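PDB 4LJI: cytochrome c-550-like protein from Thermosynechococcus elongatus, which probably serves as a low-potential, heme c-binding cytochrome in photosynthetic electron transport and can partly replace cytochrome c-550 (PsbV). Local coordinates for residues Asn6-Ile9 / Gln10-Val14; Ala84-Arg87 / Ser88-Ser91; Asp107-Thr111 / Glu112-Thr116; Leu122-Ala125 / Ala126-Gly130. One frame throughout, in Å; residues are numbered along the deposited sequence.

Contact 1. Residues Asn6-Ile9 / Gln10-Val14; sequences NYVI and QYLKV
N6 O accepts from Q10 N at 2.9 Å in a straight α-helical bond, whereas Y7 O is gripped by two donors, Y11 N (2.8 Å) and L12 N, the second of them one residue further along than an α-turn. This marks the C-terminal end of the short helix 6-10 of the cytochrome c-550 domain: the turn widens, K13 takes a positive phi, and V14 N bends back to V8 O at 3.1 Å, closing the helix before strand 17-21. On the solvent side, N6 ND2 donates to Q10 OE1 at 3.0 Å, with the two amide planes 71° apart; Q10 reaches it because its chain runs extended from a CG anti to the backbone N (chi1 178°).

The rings of Y7 and Y11 meet obliquely, their planes at 56°. Y11 CB lies over one face of the Y7 ring in a CH-pi contact, 3.9 Å from its centroid, while Y7 CD1 approaches the edge of the Y11 ring. L12 CD2 adds an apolar touch at Y7 CE2. The Y7 ring also makes a cation-pi contact with K40, and V8 and V14 both pack on L36, which ties this end to helix 33-46. L12 leans on F120 and A124 of helix 111-127. Within the turn, V8 CG2 meets L12 CD1 at 4.1 Å, and V8 CG1 stands equally far from V14 CB.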
loop_
_atom_site.group_PDB
_atom_site.type_symbol
_atom_site.label_atom_id
_atom_site.label_comp_id
_atom_site.label_asym_id
_atom_site.label_seq_id
_atom_site.Cartn_x
_atom_site.Cartn_y
_atom_site.Cartn_z
ATOM N N ASN A 6 8.479 -17.907 -0.703
ATOM C CA ASN A 6 9.896 -18.008 -1.040
ATOM C C ASN A 6 10.713 -16.867 -0.455
ATOM O O ASN A 6 11.836 -17.078 -0.020
ATOM C CB ASN A 6 10.123 -18.104 -2.554
ATOM C CG ASN A 6 11.596 -18.326 -2.914
ATOM O OD1 ASN A 6 12.156 -19.393 -2.645
ATOM N ND2 ASN A 6 12.228 -17.317 -3.520
ATOM N N TYR A 7 10.134 -15.671 -0.431
ATOM C CA TYR A 7 10.833 -14.509 0.118
ATOM C C TYR A 7 11.332 -14.764 1.534
ATOM O O TYR A 7 12.422 -14.350 1.898
ATOM C CB TYR A 7 9.970 -13.249 0.051
ATOM C CG TYR A 7 10.634 -12.023 0.646
ATOM C CD1 TYR A 7 11.479 -11.230 -0.118
ATOM C CD2 TYR A 7 10.446 -11.678 1.986
ATOM C CE1 TYR A 7 12.101 -10.124 0.420
ATOM C CE2 TYR A 7 11.045 -10.559 2.527
ATOM C CZ TYR A 7 11.876 -9.787 1.734
ATOM O OH TYR A 7 12.489 -8.677 2.257
ATOM N N VAL A 8 10.522 -15.458 2.322
ATOM C CA VAL A 8 10.899 -15.800 3.690
ATOM C C VAL A 8 12.049 -16.827 3.783
ATOM O O VAL A 8 12.954 -16.711 4.628
ATOM C CB VAL A 8 9.665 -16.311 4.460
ATOM C CG1 VAL A 8 10.118 -16.940 5.805
ATOM C CG2 VAL A 8 8.615 -15.195 4.597
ATOM N N ILE A 9 12.009 -17.848 2.933
ATOM C CA ILE A 9 13.082 -18.842 2.907
ATOM C C ILE A 9 14.401 -18.226 2.433
ATOM O O ILE A 9 15.423 -18.350 3.104
ATOM C CB ILE A 9 12.733 -20.025 1.988
ATOM C CG1 ILE A 9 11.427 -20.671 2.432
ATOM C CG2 ILE A 9 13.851 -21.053 1.985
ATOM C CD1 ILE A 9 11.469 -21.136 3.844
ATOM N N GLN A 10 14.357 -17.554 1.281
ATOM C CA GLN A 10 15.561 -17.089 0.586
ATOM C C GLN A 10 16.088 -15.730 1.059
ATOM O O GLN A 10 17.300 -15.503 1.107
ATOM C CB GLN A 10 15.320 -17.058 -0.935
ATOM C CG GLN A 10 16.511 -16.542 -1.763
ATOM C CD GLN A 10 16.211 -16.471 -3.261
ATOM O OE1 GLN A 10 15.160 -16.929 -3.721
ATOM N NE2 GLN A 10 17.142 -15.896 -4.028
ATOM N N TYR A 11 15.190 -14.827 1.420
ATOM C CA TYR A 11 15.609 -13.479 1.750
ATOM C C TYR A 11 15.550 -13.173 3.245
ATOM O O TYR A 11 16.362 -12.403 3.757
ATOM C CB TYR A 11 14.850 -12.462 0.891
ATOM C CG TYR A 11 15.251 -12.566 -0.569
ATOM C CD1 TYR A 11 16.588 -12.645 -0.925
ATOM C CD2 TYR A 11 14.302 -12.624 -1.583
ATOM C CE1 TYR A 11 16.979 -12.759 -2.254
ATOM C CE2 TYR A 11 14.686 -12.741 -2.923
ATOM C CZ TYR A 11 16.025 -12.807 -3.247
ATOM O OH TYR A 11 16.425 -12.926 -4.566
ATOM N N LEU A 12 14.609 -13.787 3.959
ATOM C CA LEU A 12 14.623 -13.707 5.416
ATOM C C LEU A 12 15.391 -14.857 6.056
ATOM O O LEU A 12 15.599 -14.863 7.274
ATOM C CB LEU A 12 13.217 -13.690 5.976
ATOM C CG LEU A 12 12.308 -12.486 5.658
ATOM C CD1 LEU A 12 11.036 -12.501 6.475
ATOM C CD2 LEU A 12 13.008 -11.138 5.822
ATOM N N LYS A 13 15.800 -15.824 5.233
ATOM C CA LYS A 13 16.597 -16.969 5.680
ATOM C C LYS A 13 15.993 -17.663 6.896
ATOM O O LYS A 13 16.677 -17.886 7.891
ATOM C CB LYS A 13 18.055 -16.557 5.971
ATOM C CG LYS A 13 18.808 -16.051 4.763
ATOM C CD LYS A 13 19.967 -15.138 5.157
ATOM C CE LYS A 13 20.345 -14.236 3.982
ATOM N NZ LYS A 13 20.959 -12.935 4.381
ATOM N N VAL A 14 14.706 -17.978 6.803
ATOM C CA VAL A 14 13.998 -18.685 7.868
ATOM C C VAL A 14 13.247 -19.871 7.263
ATOM O O VAL A 14 12.291 -19.688 6.506
ATOM C CB VAL A 14 12.999 -17.763 8.615
ATOM C CG1 VAL A 14 12.194 -18.552 9.642
ATOM C CG2 VAL A 14 13.719 -16.603 9.284
#

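Contact 2. Residues Ala84-Arg87 / Ser88-Ser91; sequences AFQR and SPKS. With HEC (heme c), chain C.
One wall of the heme c pocket is built where helix 79-87 gives way to a loop, and F85 and P89 meet there. P89 CA sits over one face of the F85 ring, 4.1 Å from the centroid and 18° off its normal, a CH-pi contact backed by P89 CB against F85 CZ at 3.8 Å. A chi1 of 175° swings the same ring away from the backbone N and toward the porphyrin, where F85 CE2 comes within 3.3 Å of C2A of the heme.

Q86 bends at chi2 to lay its amide near the macrocycle, on the side where C101 serves as an axial ligand of the iron; Q86 OE1 is 3.2 Å from the heme CHB methine, and NE2 is fixed by the carbonyl of R102. The helix itself closes loosely: the proline has no N-H to give, and S88 N makes a weak bond to F85 O at 3.1 Å. A water spans the turn instead, donating to A84 O and, at 2.6 Å, to S88 O. K90 folds back so that NZ also donates to S88 O at 3.0 Å, from above the carbonyl plane, and forms a salt bridge with E97.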
loop_
_atom_site.group_PDB
_atom_site.type_symbol
_atom_site.label_atom_id
_atom_site.label_comp_id
_atom_site.label_asym_id
_atom_site.label_seq_id
_atom_site.Cartn_x
_atom_site.Cartn_y
_atom_site.Cartn_z
ATOM N N ALA A 84 3.172 -1.660 19.906
ATOM C CA ALA A 84 2.710 -0.467 20.612
ATOM C C ALA A 84 2.765 0.740 19.698
ATOM O O ALA A 84 1.990 1.674 19.866
ATOM C CB ALA A 84 3.523 -0.209 21.816
ATOM N N PHE A 85 3.687 0.707 18.746
ATOM C CA PHE A 85 3.823 1.814 17.814
ATOM C C PHE A 85 2.630 1.787 16.883
ATOM O O PHE A 85 1.967 2.800 16.673
ATOM C CB PHE A 85 5.123 1.744 17.003
ATOM C CG PHE A 85 5.210 2.799 15.961
ATOM C CD1 PHE A 85 5.607 4.092 16.297
ATOM C CD2 PHE A 85 4.855 2.504 14.657
ATOM C CE1 PHE A 85 5.655 5.081 15.319
ATOM C CE2 PHE A 85 4.902 3.472 13.671
ATOM C CZ PHE A 85 5.315 4.771 14.018
ATOM N N GLN A 86 2.317 0.609 16.371
ATOM C CA GLN A 86 1.283 0.533 15.353
ATOM C C GLN A 86 -0.099 0.833 15.921
ATOM O O GLN A 86 -0.993 1.299 15.209
ATOM C CB GLN A 86 1.322 -0.795 14.612
ATOM C CG GLN A 86 1.117 -0.537 13.103
ATOM C CD GLN A 86 2.163 0.388 12.555
ATOM O OE1 GLN A 86 3.343 0.187 12.779
ATOM N NE2 GLN A 86 1.741 1.417 11.818
ATOM N N ARG A 87 -0.272 0.562 17.211
ATOM C CA ARG A 87 -1.565 0.850 17.828
ATOM C C ARG A 87 -1.809 2.357 17.927
ATOM O O ARG A 87 -2.966 2.835 17.861
ATOM C CB ARG A 87 -1.624 0.187 19.199
ATOM C CG ARG A 87 -1.747 -1.333 19.131
ATOM C CD ARG A 87 -3.052 -1.766 18.508
ATOM N NE ARG A 87 -3.240 -3.203 18.593
ATOM C CZ ARG A 87 -3.779 -3.958 17.647
ATOM N NH1 ARG A 87 -4.197 -3.426 16.494
ATOM N NH2 ARG A 87 -3.883 -5.261 17.854
ATOM N N SER A 88 -0.729 3.103 18.111
ATOM C CA SER A 88 -0.796 4.556 18.248
ATOM C C SER A 88 0.511 5.171 17.773
ATOM O O SER A 88 1.413 5.389 18.572
ATOM C CB SER A 88 -1.017 4.943 19.713
ATOM O OG SER A 88 -1.229 6.346 19.825
ATOM N N PRO A 89 0.634 5.432 16.452
ATOM C CA PRO A 89 1.937 5.908 15.956
ATOM C C PRO A 89 2.410 7.226 16.558
ATOM O O PRO A 89 1.611 8.150 16.745
ATOM C CB PRO A 89 1.706 6.027 14.437
ATOM C CG PRO A 89 0.657 4.973 14.161
ATOM C CD PRO A 89 -0.271 5.051 15.352
ATOM N N LYS A 90 3.695 7.307 16.892
ATOM C CA LYS A 90 4.258 8.475 17.517
ATOM C C LYS A 90 5.322 9.128 16.638
ATOM O O LYS A 90 5.787 8.534 15.642
ATOM C CB LYS A 90 4.901 8.089 18.864
ATOM C CG LYS A 90 3.952 7.488 19.920
ATOM C CD LYS A 90 3.095 8.569 20.569
ATOM C CE LYS A 90 2.122 7.940 21.546
ATOM N NZ LYS A 90 1.022 7.304 20.786
ATOM N N SER A 91 5.749 10.328 17.025
ATOM C CA SER A 91 6.874 10.963 16.329
ATOM C C SER A 91 8.176 10.222 16.634
ATOM O O SER A 91 8.239 9.417 17.569
ATOM C CB SER A 91 6.986 12.449 16.688
ATOM O OG SER A 91 7.214 12.639 18.065
HETATM FE FE HEC C . 4.459 3.667 8.672
HETATM C CHA HEC C . 6.910 5.368 10.409
HETATM C CHB HEC C . 5.275 0.752 10.325
HETATM C CHC HEC C . 1.770 1.994 7.141
HETATM C CHD HEC C . 3.946 6.329 6.679
HETATM N NA HEC C . 5.829 3.131 10.029
HETATM C C1A HEC C . 6.711 4.018 10.647
HETATM C C2A HEC C . 7.510 3.266 11.595
HETATM C C3A HEC C . 7.050 1.986 11.553
HETATM C C4A HEC C . 5.996 1.890 10.636
HETATM C CMA HEC C . 7.552 0.840 12.392
HETATM C CAA HEC C . 8.653 3.786 12.468
HETATM C CBA HEC C . 9.991 3.777 11.686
HETATM C CGA HEC C . 11.179 4.256 12.484
HETATM O O1A HEC C . 11.090 4.538 13.712
HETATM O O2A HEC C . 12.307 4.368 11.901
HETATM N NB HEC C . 3.669 1.736 8.697
HETATM C C1B HEC C . 4.142 0.747 9.479
HETATM C C2B HEC C . 3.369 -0.411 9.261
HETATM C C3B HEC C . 2.344 -0.101 8.401
HETATM C C4B HEC C . 2.585 1.304 8.029
HETATM C CMB HEC C . 3.579 -1.740 9.952
HETATM C CAB HEC C . 1.277 -0.987 7.876
HETATM C CBB HEC C . 0.390 -1.372 8.870
HETATM N NC HEC C . 3.105 4.078 7.173
HETATM C C1C HEC C . 2.088 3.273 6.731
HETATM C C2C HEC C . 1.505 3.911 5.630
HETATM C C3C HEC C . 2.100 5.138 5.487
HETATM C C4C HEC C . 3.116 5.258 6.475
HETATM C CMC HEC C . 0.371 3.341 4.789
HETATM C CAC HEC C . 1.786 6.114 4.397
HETATM C CBC HEC C . 0.554 6.662 4.288
HETATM N ND HEC C . 5.276 5.461 8.572
HETATM C C1D HEC C . 4.875 6.418 7.723
HETATM C C2D HEC C . 5.601 7.657 7.997
HETATM C C3D HEC C . 6.441 7.401 9.019
HETATM C C4D HEC C . 6.235 6.002 9.364
HETATM C CMD HEC C . 5.449 8.966 7.247
HETATM C CAD HEC C . 7.372 8.383 9.677
HETATM C CBD HEC C . 6.675 8.851 10.971
HETATM C CGD HEC C . 7.142 9.973 11.880
HETATM O O1D HEC C . 8.353 10.160 12.175
HETATM O O2D HEC C . 6.263 10.721 12.376
HETATM O O HOH W 1 2.705 4.274 20.512
#

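Contact 3. Residues Asp107-Thr111 / Glu112-Thr116; sequences DWLTT and EQLET
Hydrogen bonds between T110 and Q113 dominate the start of helix 111-127. T110 OG1 accepts from Q113 N at 3.2 Å, and in return T110 N donates to Q113 OE1 at 2.9 Å, almost straight (171°) and in the carbonyl plane on a lone pair. T110 brings its hydroxyl there by placing OG1 between its own N and carbonyl carbon (chi1 67°), while the Q113 chain stays extended beyond CG and swings its amide back along the loop. A water donates to the same OE1 at 2.6 Å and more weakly to W108 O, so the Q113 amide oxygen has both a protein and a solvent partner. Behind the cap the α-helical bonds start, L114 N to T110 O at 3.0 Å and E115 N to T111 O.

Van der Waals contacts line the inner side. L109 CD1 touches L114 CD1 at 3.8 Å, the two side chains crossing at about a right angle, and L109 CD2 packs against Q113 CD at 3.7 Å. L109 continues onto L42 of helix 33-46, and L114 onto V83 of helix 79-87. With T110 at the N-cap and Q113 three residues on, the reciprocal pair is a capping box, a classical way of capping a helix N-terminus.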
loop_
_atom_site.group_PDB
_atom_site.type_symbol
_atom_site.label_atom_id
_atom_site.label_comp_id
_atom_site.label_asym_id
_atom_site.label_seq_id
_atom_site.Cartn_x
_atom_site.Cartn_y
_atom_site.Cartn_z
ATOM N N ASP A 107 -9.713 -3.681 15.811
ATOM C CA ASP A 107 -10.804 -4.109 14.958
ATOM C C ASP A 107 -10.263 -4.413 13.562
ATOM O O ASP A 107 -10.889 -5.118 12.768
ATOM C CB ASP A 107 -11.855 -3.008 14.915
ATOM C CG ASP A 107 -12.157 -2.453 16.299
ATOM O OD1 ASP A 107 -12.959 -3.073 17.044
ATOM O OD2 ASP A 107 -11.567 -1.406 16.654
ATOM N N TRP A 108 -9.080 -3.887 13.281
ATOM C CA TRP A 108 -8.433 -4.110 11.992
ATOM C C TRP A 108 -7.488 -5.310 12.089
ATOM O O TRP A 108 -7.655 -6.300 11.377
ATOM C CB TRP A 108 -7.703 -2.837 11.562
ATOM C CG TRP A 108 -7.240 -2.824 10.128
ATOM C CD1 TRP A 108 -6.055 -3.288 9.655
ATOM C CD2 TRP A 108 -7.951 -2.307 8.993
ATOM N NE1 TRP A 108 -5.976 -3.102 8.295
ATOM C CE2 TRP A 108 -7.131 -2.503 7.863
ATOM C CE3 TRP A 108 -9.200 -1.696 8.823
ATOM C CZ2 TRP A 108 -7.517 -2.108 6.577
ATOM C CZ3 TRP A 108 -9.585 -1.304 7.536
ATOM C CH2 TRP A 108 -8.744 -1.517 6.436
ATOM N N LEU A 109 -6.506 -5.230 12.981
ATOM C CA LEU A 109 -5.611 -6.356 13.219
ATOM C C LEU A 109 -5.580 -6.781 14.689
ATOM O O LEU A 109 -5.476 -5.947 15.570
ATOM C CB LEU A 109 -4.201 -6.004 12.737
ATOM C CG LEU A 109 -4.150 -5.833 11.221
ATOM C CD1 LEU A 109 -2.769 -5.374 10.783
ATOM C CD2 LEU A 109 -4.524 -7.139 10.571
ATOM N N THR A 110 -5.660 -8.082 14.939
ATOM C CA THR A 110 -5.629 -8.614 16.317
ATOM C C THR A 110 -4.185 -8.533 16.779
ATOM O O THR A 110 -3.275 -8.331 15.972
ATOM C CB THR A 110 -6.037 -10.064 16.358
ATOM O OG1 THR A 110 -5.048 -10.864 15.682
ATOM C CG2 THR A 110 -7.412 -10.245 15.699
ATOM N N THR A 111 -3.993 -8.674 18.078
ATOM C CA THR A 111 -2.681 -8.741 18.709
ATOM C C THR A 111 -1.733 -9.686 17.978
ATOM O O THR A 111 -0.623 -9.298 17.643
ATOM C CB THR A 111 -2.842 -9.231 20.172
ATOM O OG1 THR A 111 -3.796 -8.386 20.814
ATOM C CG2 THR A 111 -1.511 -9.192 20.927
ATOM N N GLU A 112 -2.172 -10.919 17.744
ATOM C CA GLU A 112 -1.321 -11.931 17.129
ATOM C C GLU A 112 -0.952 -11.565 15.692
ATOM O O GLU A 112 0.183 -11.760 15.258
ATOM C CB GLU A 112 -1.999 -13.294 17.145
ATOM C CG GLU A 112 -2.101 -13.917 18.543
ATOM C CD GLU A 112 -3.470 -13.709 19.161
ATOM O OE1 GLU A 112 -4.097 -12.664 18.863
ATOM O OE2 GLU A 112 -3.918 -14.595 19.943
ATOM N N GLN A 113 -1.932 -11.064 14.956
ATOM C CA GLN A 113 -1.666 -10.617 13.578
ATOM C C GLN A 113 -0.611 -9.522 13.553
ATOM O O GLN A 113 0.354 -9.588 12.766
ATOM C CB GLN A 113 -2.920 -10.089 12.897
ATOM C CG GLN A 113 -3.873 -11.152 12.425
ATOM C CD GLN A 113 -5.133 -10.550 11.867
ATOM O OE1 GLN A 113 -5.801 -9.741 12.513
ATOM N NE2 GLN A 113 -5.453 -10.920 10.642
ATOM N N LEU A 114 -0.786 -8.509 14.395
ATOM C CA LEU A 114 0.175 -7.413 14.481
ATOM C C LEU A 114 1.547 -7.901 14.953
ATOM O O LEU A 114 2.576 -7.364 14.500
ATOM C CB LEU A 114 -0.357 -6.335 15.408
ATOM C CG LEU A 114 0.082 -4.929 15.105
ATOM C CD1 LEU A 114 -0.376 -4.571 13.673
ATOM C CD2 LEU A 114 -0.502 -3.975 16.086
ATOM N N GLU A 115 1.597 -8.904 15.836
ATOM C CA GLU A 115 2.859 -9.540 16.187
ATOM C C GLU A 115 3.566 -10.118 14.980
ATOM O O GLU A 115 4.768 -9.966 14.859
ATOM C CB GLU A 115 2.646 -10.665 17.223
ATOM C CG GLU A 115 2.463 -10.175 18.632
ATOM C CD GLU A 115 2.095 -11.280 19.583
ATOM O OE1 GLU A 115 1.942 -10.981 20.782
ATOM O OE2 GLU A 115 1.962 -12.434 19.120
ATOM N N THR A 116 2.832 -10.800 14.109
ATOM C CA THR A 116 3.485 -11.403 12.957
ATOM C C THR A 116 3.975 -10.331 11.976
ATOM O O THR A 116 4.987 -10.544 11.333
ATOM C CB THR A 116 2.574 -12.383 12.215
ATOM O OG1 THR A 116 1.523 -11.646 11.577
ATOM C CG2 THR A 116 2.006 -13.440 13.165
HETATM O O HOH W 2 -8.384 -9.313 12.653
#

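Contact 4. Residues Leu122-Ala125 / Ala126-Gly130; sequences LRAA and AVAPG
L122 O and R123 O carry on the α-helical ladder, accepting from A126 N at 3.2 Å and from V127 N at 3.0 Å. The next carbonyl, A124 O, takes the final regular bond, from A128 N at 2.9 Å, and has in addition a weak, bent approach from V127 N. A128 is the first residue to leave helical geometry. Of the side chains, R123 and V127 carry the contact. A bend at chi2 (58°) turns the R123 chain along the helix toward V127. There it passes obliquely by the two valine methyls: CG2 meets R123 NE at 3.6 Å, and CG1 meets CZ at 3.7 Å, lying over one face of the guanidinium and offset toward its rim.

These turns form the C-terminal end of helix 111-127, the last helix of this cytochrome c chain, and the arginine fastens it to the N-terminal region. R123 NE donates to the carbonyl of L12 and NH2 to that of K13, which fixes the guanidinium, while the V127 methyls cover part of one face. K13 NZ answers with a weak bond to V127 O.

A124 and A128 are buried: their CB atoms stand 4.1 Å apart, A128 CB comes to 3.2 Å from A124 O, and A124 also touches W131. On another side of the helix A125 packs against L66 and L69 of helix 66-70.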
loop_
_atom_site.group_PDB
_atom_site.type_symbol
_atom_site.label_atom_id
_atom_site.label_comp_id
_atom_site.label_asym_id
_atom_site.label_seq_id
_atom_site.Cartn_x
_atom_site.Cartn_y
_atom_site.Cartn_z
ATOM N N LEU A 122 10.805 -6.809 11.603
ATOM C CA LEU A 122 11.999 -6.939 12.428
ATOM C C LEU A 122 13.028 -7.887 11.807
ATOM O O LEU A 122 14.245 -7.601 11.800
ATOM C CB LEU A 122 11.599 -7.352 13.844
ATOM C CG LEU A 122 12.579 -7.148 14.977
ATOM C CD1 LEU A 122 13.250 -5.798 14.838
ATOM C CD2 LEU A 122 11.781 -7.233 16.264
ATOM N N ARG A 123 12.572 -9.031 11.315
ATOM C CA ARG A 123 13.475 -9.932 10.600
ATOM C C ARG A 123 13.999 -9.373 9.289
ATOM O O ARG A 123 15.161 -9.547 8.957
ATOM C CB ARG A 123 12.832 -11.295 10.383
ATOM C CG ARG A 123 13.707 -12.329 9.668
ATOM C CD ARG A 123 15.012 -12.591 10.399
ATOM N NE ARG A 123 15.668 -13.777 9.847
ATOM C CZ ARG A 123 16.756 -14.334 10.356
ATOM N NH1 ARG A 123 17.305 -13.818 11.453
ATOM N NH2 ARG A 123 17.278 -15.407 9.767
ATOM N N ALA A 124 13.143 -8.704 8.530
ATOM C CA ALA A 124 13.567 -8.056 7.320
ATOM C C ALA A 124 14.646 -7.015 7.561
ATOM O O ALA A 124 15.646 -6.956 6.835
ATOM C CB ALA A 124 12.350 -7.406 6.641
ATOM N N ALA A 125 14.424 -6.161 8.555
ATOM C CA ALA A 125 15.407 -5.143 8.926
ATOM C C ALA A 125 16.755 -5.765 9.268
ATOM O O ALA A 125 17.820 -5.209 8.927
ATOM C CB ALA A 125 14.880 -4.320 10.134
ATOM N N ALA A 126 16.717 -6.924 9.908
ATOM C CA ALA A 126 17.975 -7.557 10.283
ATOM C C ALA A 126 18.740 -8.199 9.090
ATOM O O ALA A 126 19.981 -8.103 9.003
ATOM C CB ALA A 126 17.742 -8.581 11.402
ATOM N N VAL A 127 18.027 -8.885 8.207
ATOM C CA VAL A 127 18.696 -9.759 7.232
ATOM C C VAL A 127 18.374 -9.599 5.757
ATOM O O VAL A 127 19.097 -10.126 4.913
ATOM C CB VAL A 127 18.483 -11.256 7.556
ATOM C CG1 VAL A 127 18.834 -11.566 9.014
ATOM C CG2 VAL A 127 17.073 -11.682 7.232
ATOM N N ALA A 128 17.287 -8.916 5.442
ATOM C CA ALA A 128 16.852 -8.826 4.069
ATOM C C ALA A 128 17.750 -7.856 3.311
ATOM O O ALA A 128 17.908 -6.717 3.719
ATOM C CB ALA A 128 15.423 -8.396 4.040
ATOM N N PRO A 129 18.365 -8.325 2.211
ATOM C CA PRO A 129 19.219 -7.480 1.364
ATOM C C PRO A 129 18.517 -6.210 0.892
ATOM O O PRO A 129 17.411 -6.290 0.355
ATOM C CB PRO A 129 19.519 -8.388 0.171
ATOM C CG PRO A 129 19.548 -9.764 0.789
ATOM C CD PRO A 129 18.407 -9.739 1.794
ATOM N N GLY A 130 19.137 -5.059 1.143
ATOM C CA GLY A 130 18.654 -3.780 0.653
ATOM C C GLY A 130 17.556 -3.120 1.468
ATOM O O GLY A 130 17.237 -1.946 1.263
#

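Contacts 1 to 4 follow one another along the chain, each at a helix terminus within a single cytochrome c-550 domain. Contacts 3 and 4 occupy the two ends of helix 111-127, about 21 Å apart between centres and on opposite sides of the chain's centre. Each end is tied to a different partner. Contact 4 touches contact 1, about 10 Å away between centres, through the side chain of R123, which reaches the turn at L12 and K13; contact 3 touches contact 2, about 14 Å away between centres, where R87 NH2 reaches L109 O. The centres of contacts 1 and 2 are about 27 Å apart, and the two do not meet. The last helix thus links the N-terminal helix to helix 79-87, whose end lines the heme.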